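Local coordinates for protein transcriptional regulator, IclR family (Alicyclobacillus acidocaldarius subsp. acidocaldarius, PDB 5TJJ) that probably binds DNA as a transcription factor of the IclR family, through a helix-turn-helix domain joined to a GAF-like C-terminal domain, at residues Q137-Y142 with E199-I204; A194-E199 with I204-V209. All blocks are in the same frame, centred on the assembly; numbering follows the deposited sequence.

Both contacts lie in the IclR C-terminal region, which belongs to the GAF clan, and both reach its six-stranded antiparallel sheet; their centres are 9 Å apart. Contact 2 is the backbone pairing of a beta hairpin, strand 194-197 against the first part of strand 204-212. Contact 1 takes the connection of that hairpin, 199-204, and sets it against strand 138-140, the outermost strand at the other end of the sheet. The two share Glu199 and Ile204, on the two sides of the connection. Their chemistry differs: contact 1 buries 148 Å² through side chains alone, whereas contact 2 buries 353 Å² and is held mostly by main-chain hydrogen bonds.

Contact 1: residues Q137-Y142 with E199-I204; sequences QQFPVY and ELWPGI
The Phe139 and Trp201 rings meet obliquely, their planes 85° apart and the Phe139 centroid 5.8 Å from that of the Trp201 six-membered ring. Leu200 CB sits over one face of the indole, toward its rim, while the amide of Gln137 comes to the indole edge, Gln137 OE1 lying near the ring plane, 4.1 Å from Trp201 CZ2. This is a small hydrophobic cluster in the GAF-like domain, joining strand 138-140 at one end of the sheet to the hairpin connection 199-204, which closes with a type II turn from Trp201 to Ile204. With CG anti to its carbonyl carbon (chi1 -53°), Phe139 sends its ring toward the connection. There Leu200 CD1 meets the CD1-CE1 side of the Phe139 ring obliquely, 3.8 Å from Phe139 CD1. No hydrogen bond crosses between the segments, and their nearest CA atoms, those of Phe139 and Leu200, are 9.6 Å apart, so side chains bridge the whole gap. Tyr118 and Phe146 also meet the Phe139 ring, placing it within a larger aromatic group. The closest approach is on the benzo ring, Trp201 CZ2 standing 3.7 Å from Phe139 CE1.

Contact 2: residues A194-E199 with I204-V209; sequences AVSHGE and ISAVAV
Ser196 lies beside Ala206 on the same face of the sheet, its OG 3.4 Å from Ala206 CB, a contact set by a hydroxyl placed between the backbone N and carbonyl carbon. The same face carries Ala194 and Ala208, and helix 144-151 packs against it, touching Ser196 and Ala208. The strands form an antiparallel beta hairpin, their axes 4.7 Å apart and their directions at 175°. Ser196 with Ala206 is a hydrogen-bonded pair: Ser196 N to Ala206 O and Ala206 N to Ser196 O are both 2.9 Å. Ala194 and Ala208 repeat the pattern, Ala194 N reaching Ala208 O at 3.0 Å. Between them Val195 and Val207 form a non-hydrogen-bonded pair whose side chains share the other face, where Val207 meets helix 233-253. Val195 CA also makes a CA-H...O contact to Ala206 O.

Farther along that face, His197 and Ser205 are the next non-hydrogen-bonded pair. Here a side-chain bond crosses instead: Ser205 OG lies in the imidazole plane at its edge, 3.0 Å from His197 ND1 and almost straight at 173°. The hydroxyl also hydrogen-bonds Thr228 OG1. Beyond this pair, Gly198 N gives a more bent bond to Ile204 O, 2.9 Å at 146°, and Gly198 itself has a positive phi, which by itself favours glycine.

The register is therefore carried by paired main-chain N-H...O bonds, at Ser196/Ala206 and Ala194/Ala208, while the Ser205 hydroxyl, gripped by both His197 and Thr228, probably restrains the imidazole's rotation near the hairpin's end.

Contact 1: residues Q137-Y142 with E199-I204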
loop_
_atom_site.group_PDB
_atom_site.type_symbol
_atom_site.label_atom_id
_atom_site.label_comp_id
_atom_site.label_asym_id
_atom_site.label_seq_id
_atom_site.Cartn_x
_atom_site.Cartn_y
_atom_site.Cartn_z
ATOM N N GLN A 137 10.240 -7.494 24.835
ATOM C CA GLN A 137 9.737 -8.396 25.855
ATOM C C GLN A 137 8.571 -9.217 25.318
ATOM O O GLN A 137 7.647 -8.670 24.709
ATOM C CB GLN A 137 9.296 -7.648 27.108
ATOM C CG GLN A 137 9.313 -8.530 28.359
ATOM C CD GLN A 137 8.808 -7.822 29.615
ATOM O OE1 GLN A 137 8.433 -6.638 29.590
ATOM N NE2 GLN A 137 8.786 -8.550 30.726
ATOM N N GLN A 138 8.639 -10.521 25.559
ATOM C CA GLN A 138 7.628 -11.461 25.155
ATOM C C GLN A 138 6.831 -11.920 26.355
ATOM O O GLN A 138 7.354 -11.994 27.462
ATOM C CB GLN A 138 8.247 -12.679 24.494
ATOM C CG GLN A 138 9.240 -12.374 23.385
ATOM C CD GLN A 138 9.628 -13.618 22.605
ATOM O OE1 GLN A 138 8.823 -14.537 22.421
ATOM N NE2 GLN A 138 10.857 -13.656 22.144
ATOM N N PHE A 139 5.565 -12.239 26.111
ATOM C CA PHE A 139 4.632 -12.677 27.140
ATOM C C PHE A 139 3.762 -13.809 26.607
ATOM O O PHE A 139 3.645 -13.985 25.391
ATOM C CB PHE A 139 3.673 -11.552 27.494
ATOM C CG PHE A 139 4.340 -10.277 27.859
ATOM C CD1 PHE A 139 4.714 -10.031 29.159
ATOM C CD2 PHE A 139 4.569 -9.305 26.896
ATOM C CE1 PHE A 139 5.319 -8.836 29.510
ATOM C CE2 PHE A 139 5.161 -8.106 27.233
ATOM C CZ PHE A 139 5.542 -7.869 28.544
ATOM N N PRO A 140 3.118 -14.553 27.516
ATOM C CA PRO A 140 2.124 -15.501 27.046
ATOM C C PRO A 140 0.904 -14.769 26.497
ATOM O O PRO A 140 0.542 -13.687 26.997
ATOM C CB PRO A 140 1.757 -16.276 28.307
ATOM C CG PRO A 140 1.970 -15.283 29.393
ATOM C CD PRO A 140 3.221 -14.559 28.988
ATOM N N VAL A 141 0.308 -15.369 25.469
ATOM C CA VAL A 141 -0.872 -14.850 24.797
ATOM C C VAL A 141 -2.093 -14.646 25.704
ATOM O O VAL A 141 -2.945 -13.836 25.364
ATOM C CB VAL A 141 -1.279 -15.731 23.576
ATOM C CG1 VAL A 141 -1.787 -17.119 24.016
ATOM C CG2 VAL A 141 -2.299 -15.006 22.678
ATOM N N TYR A 142 -2.182 -15.354 26.831
ATOM C CA TYR A 142 -3.263 -15.132 27.814
ATOM C C TYR A 142 -3.064 -13.997 28.837
ATOM O O TYR A 142 -4.000 -13.668 29.599
ATOM C CB TYR A 142 -3.588 -16.431 28.581
ATOM C CG TYR A 142 -2.424 -17.138 29.257
ATOM C CD1 TYR A 142 -1.935 -16.693 30.480
ATOM C CD2 TYR A 142 -1.839 -18.280 28.683
ATOM C CE1 TYR A 142 -0.872 -17.341 31.108
ATOM C CE2 TYR A 142 -0.776 -18.934 29.303
ATOM C CZ TYR A 142 -0.298 -18.464 30.521
ATOM O OH TYR A 142 0.749 -19.088 31.164
ATOM N N GLU A 199 -2.499 -7.714 36.843
ATOM C CA GLU A 199 -2.508 -9.132 36.466
ATOM C C GLU A 199 -1.124 -9.641 36.096
ATOM O O GLU A 199 -0.814 -10.783 36.395
ATOM C CB GLU A 199 -3.530 -9.413 35.372
ATOM C CG GLU A 199 -4.964 -9.361 35.899
ATOM C CD GLU A 199 -6.028 -9.525 34.813
ATOM O OE1 GLU A 199 -5.889 -10.420 33.935
ATOM O OE2 GLU A 199 -7.026 -8.762 34.836
ATOM N N LEU A 200 -0.283 -8.809 35.490
ATOM C CA LEU A 200 1.147 -9.153 35.343
ATOM C C LEU A 200 2.079 -8.441 36.315
ATOM O O LEU A 200 3.032 -9.040 36.780
ATOM C CB LEU A 200 1.655 -8.862 33.935
ATOM C CG LEU A 200 1.142 -9.765 32.831
ATOM C CD1 LEU A 200 1.825 -9.332 31.543
ATOM C CD2 LEU A 200 1.361 -11.247 33.102
ATOM N N TRP A 201 1.840 -7.160 36.581
ATOM C CA TRP A 201 2.738 -6.368 37.424
ATOM C C TRP A 201 1.955 -5.746 38.557
ATOM O O TRP A 201 0.993 -5.039 38.310
ATOM C CB TRP A 201 3.358 -5.255 36.600
ATOM C CG TRP A 201 4.225 -5.726 35.508
ATOM C CD1 TRP A 201 5.402 -6.370 35.642
ATOM C CD2 TRP A 201 4.003 -5.568 34.112
ATOM N NE1 TRP A 201 5.924 -6.648 34.415
ATOM C CE2 TRP A 201 5.090 -6.156 33.453
ATOM C CE3 TRP A 201 2.982 -4.994 33.349
ATOM C CZ2 TRP A 201 5.212 -6.171 32.064
ATOM C CZ3 TRP A 201 3.092 -5.017 31.949
ATOM C CH2 TRP A 201 4.209 -5.595 31.330
ATOM N N PRO A 202 2.364 -5.987 39.808
ATOM C CA PRO A 202 1.652 -5.291 40.883
ATOM C C PRO A 202 1.709 -3.779 40.655
ATOM O O PRO A 202 2.745 -3.276 40.234
ATOM C CB PRO A 202 2.411 -5.683 42.137
ATOM C CG PRO A 202 3.269 -6.823 41.755
ATOM C CD PRO A 202 3.551 -6.688 40.298
ATOM N N GLY A 203 0.574 -3.105 40.843
ATOM C CA GLY A 203 0.471 -1.646 40.683
ATOM C C GLY A 203 0.173 -1.101 39.300
ATOM O O GLY A 203 -0.105 0.085 39.171
ATOM N N ILE A 204 0.194 -1.958 38.276
ATOM C CA ILE A 204 0.077 -1.523 36.891
ATOM C C ILE A 204 -1.251 -1.969 36.273
ATOM O O ILE A 204 -1.604 -3.141 36.318
ATOM C CB ILE A 204 1.230 -2.079 36.053
ATOM C CG1 ILE A 204 2.565 -1.638 36.633
ATOM C CG2 ILE A 204 1.095 -1.683 34.570
ATOM C CD1 ILE A 204 2.825 -0.164 36.525
#

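Contact 2: residues A194-E199 with I204-V209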
loop_
_atom_site.group_PDB
_atom_site.type_symbol
_atom_site.label_atom_id
_atom_site.label_comp_id
_atom_site.label_asym_id
_atom_site.label_seq_id
_atom_site.Cartn_x
_atom_site.Cartn_y
_atom_site.Cartn_z
ATOM N N ALA A 194 -10.341 -4.630 26.616
ATOM C CA ALA A 194 -10.096 -5.346 27.905
ATOM C C ALA A 194 -9.418 -4.446 28.896
ATOM O O ALA A 194 -8.786 -3.486 28.503
ATOM C CB ALA A 194 -9.247 -6.596 27.708
ATOM N N VAL A 195 -9.568 -4.745 30.179
ATOM C CA VAL A 195 -8.928 -3.987 31.241
ATOM C C VAL A 195 -8.386 -4.986 32.240
ATOM O O VAL A 195 -9.064 -5.924 32.583
ATOM C CB VAL A 195 -9.908 -3.025 31.945
ATOM C CG1 VAL A 195 -9.224 -2.238 33.064
ATOM C CG2 VAL A 195 -10.522 -2.060 30.938
ATOM N N SER A 196 -7.165 -4.777 32.706
ATOM C CA SER A 196 -6.573 -5.622 33.717
ATOM C C SER A 196 -5.965 -4.729 34.771
ATOM O O SER A 196 -5.443 -3.658 34.442
ATOM C CB SER A 196 -5.516 -6.543 33.105
ATOM O OG SER A 196 -4.380 -5.848 32.631
ATOM N N HIS A 197 -6.048 -5.163 36.031
ATOM C CA HIS A 197 -5.515 -4.421 37.187
ATOM C C HIS A 197 -4.548 -5.311 37.955
ATOM O O HIS A 197 -4.934 -6.142 38.771
ATOM C CB HIS A 197 -6.640 -3.960 38.129
ATOM C CG HIS A 197 -7.609 -3.000 37.504
ATOM N ND1 HIS A 197 -7.231 -1.765 37.017
ATOM C CD2 HIS A 197 -8.948 -3.092 37.306
ATOM C CE1 HIS A 197 -8.291 -1.145 36.535
ATOM N NE2 HIS A 197 -9.347 -1.925 36.704
ATOM N N GLY A 198 -3.274 -5.129 37.681
ATOM C CA GLY A 198 -2.244 -5.849 38.379
ATOM C C GLY A 198 -2.193 -7.323 38.077
ATOM O O GLY A 198 -1.835 -8.095 38.948
ATOM N N GLU A 199 -2.499 -7.714 36.843
ATOM C CA GLU A 199 -2.508 -9.132 36.466
ATOM C C GLU A 199 -1.124 -9.641 36.096
ATOM O O GLU A 199 -0.814 -10.783 36.395
ATOM C CB GLU A 199 -3.530 -9.413 35.372
ATOM C CG GLU A 199 -4.964 -9.361 35.899
ATOM C CD GLU A 199 -6.028 -9.525 34.813
ATOM O OE1 GLU A 199 -5.889 -10.420 33.935
ATOM O OE2 GLU A 199 -7.026 -8.762 34.836
ATOM N N ILE A 204 0.194 -1.958 38.276
ATOM C CA ILE A 204 0.077 -1.523 36.891
ATOM C C ILE A 204 -1.251 -1.969 36.273
ATOM O O ILE A 204 -1.604 -3.141 36.318
ATOM C CB ILE A 204 1.230 -2.079 36.053
ATOM C CG1 ILE A 204 2.565 -1.638 36.633
ATOM C CG2 ILE A 204 1.095 -1.683 34.570
ATOM C CD1 ILE A 204 2.825 -0.164 36.525
ATOM N N SER A 205 -1.978 -1.016 35.697
ATOM C CA SER A 205 -3.191 -1.340 34.963
ATOM C C SER A 205 -2.990 -1.216 33.452
ATOM O O SER A 205 -2.069 -0.565 32.973
ATOM C CB SER A 205 -4.350 -0.473 35.427
ATOM O OG SER A 205 -4.517 -0.590 36.842
ATOM N N ALA A 206 -3.847 -1.916 32.721
ATOM C CA ALA A 206 -3.789 -1.993 31.253
ATOM C C ALA A 206 -5.191 -1.916 30.659
ATOM O O ALA A 206 -6.122 -2.494 31.176
ATOM C CB ALA A 206 -3.080 -3.257 30.806
ATOM N N VAL A 207 -5.304 -1.163 29.584
ATOM C CA VAL A 207 -6.479 -1.058 28.745
ATOM C C VAL A 207 -5.986 -1.378 27.338
ATOM O O VAL A 207 -4.978 -0.803 26.888
ATOM C CB VAL A 207 -6.998 0.375 28.758
ATOM C CG1 VAL A 207 -8.257 0.493 27.923
ATOM C CG2 VAL A 207 -7.216 0.837 30.193
ATOM N N ALA A 208 -6.710 -2.261 26.646
ATOM C CA ALA A 208 -6.275 -2.792 25.385
ATOM C C ALA A 208 -7.413 -2.938 24.395
ATOM O O ALA A 208 -8.546 -3.193 24.751
ATOM C CB ALA A 208 -5.637 -4.132 25.615
ATOM N N VAL A 209 -7.080 -2.821 23.129
ATOM C CA VAL A 209 -8.046 -2.906 22.065
ATOM C C VAL A 209 -7.396 -3.642 20.917
ATOM O O VAL A 209 -6.222 -3.413 20.638
ATOM C CB VAL A 209 -8.475 -1.494 21.617
ATOM C CG1 VAL A 209 -9.384 -1.542 20.379
ATOM C CG2 VAL A 209 -9.213 -0.838 22.746
HETATM O O HOH W 1 -1.384 -6.037 34.467
#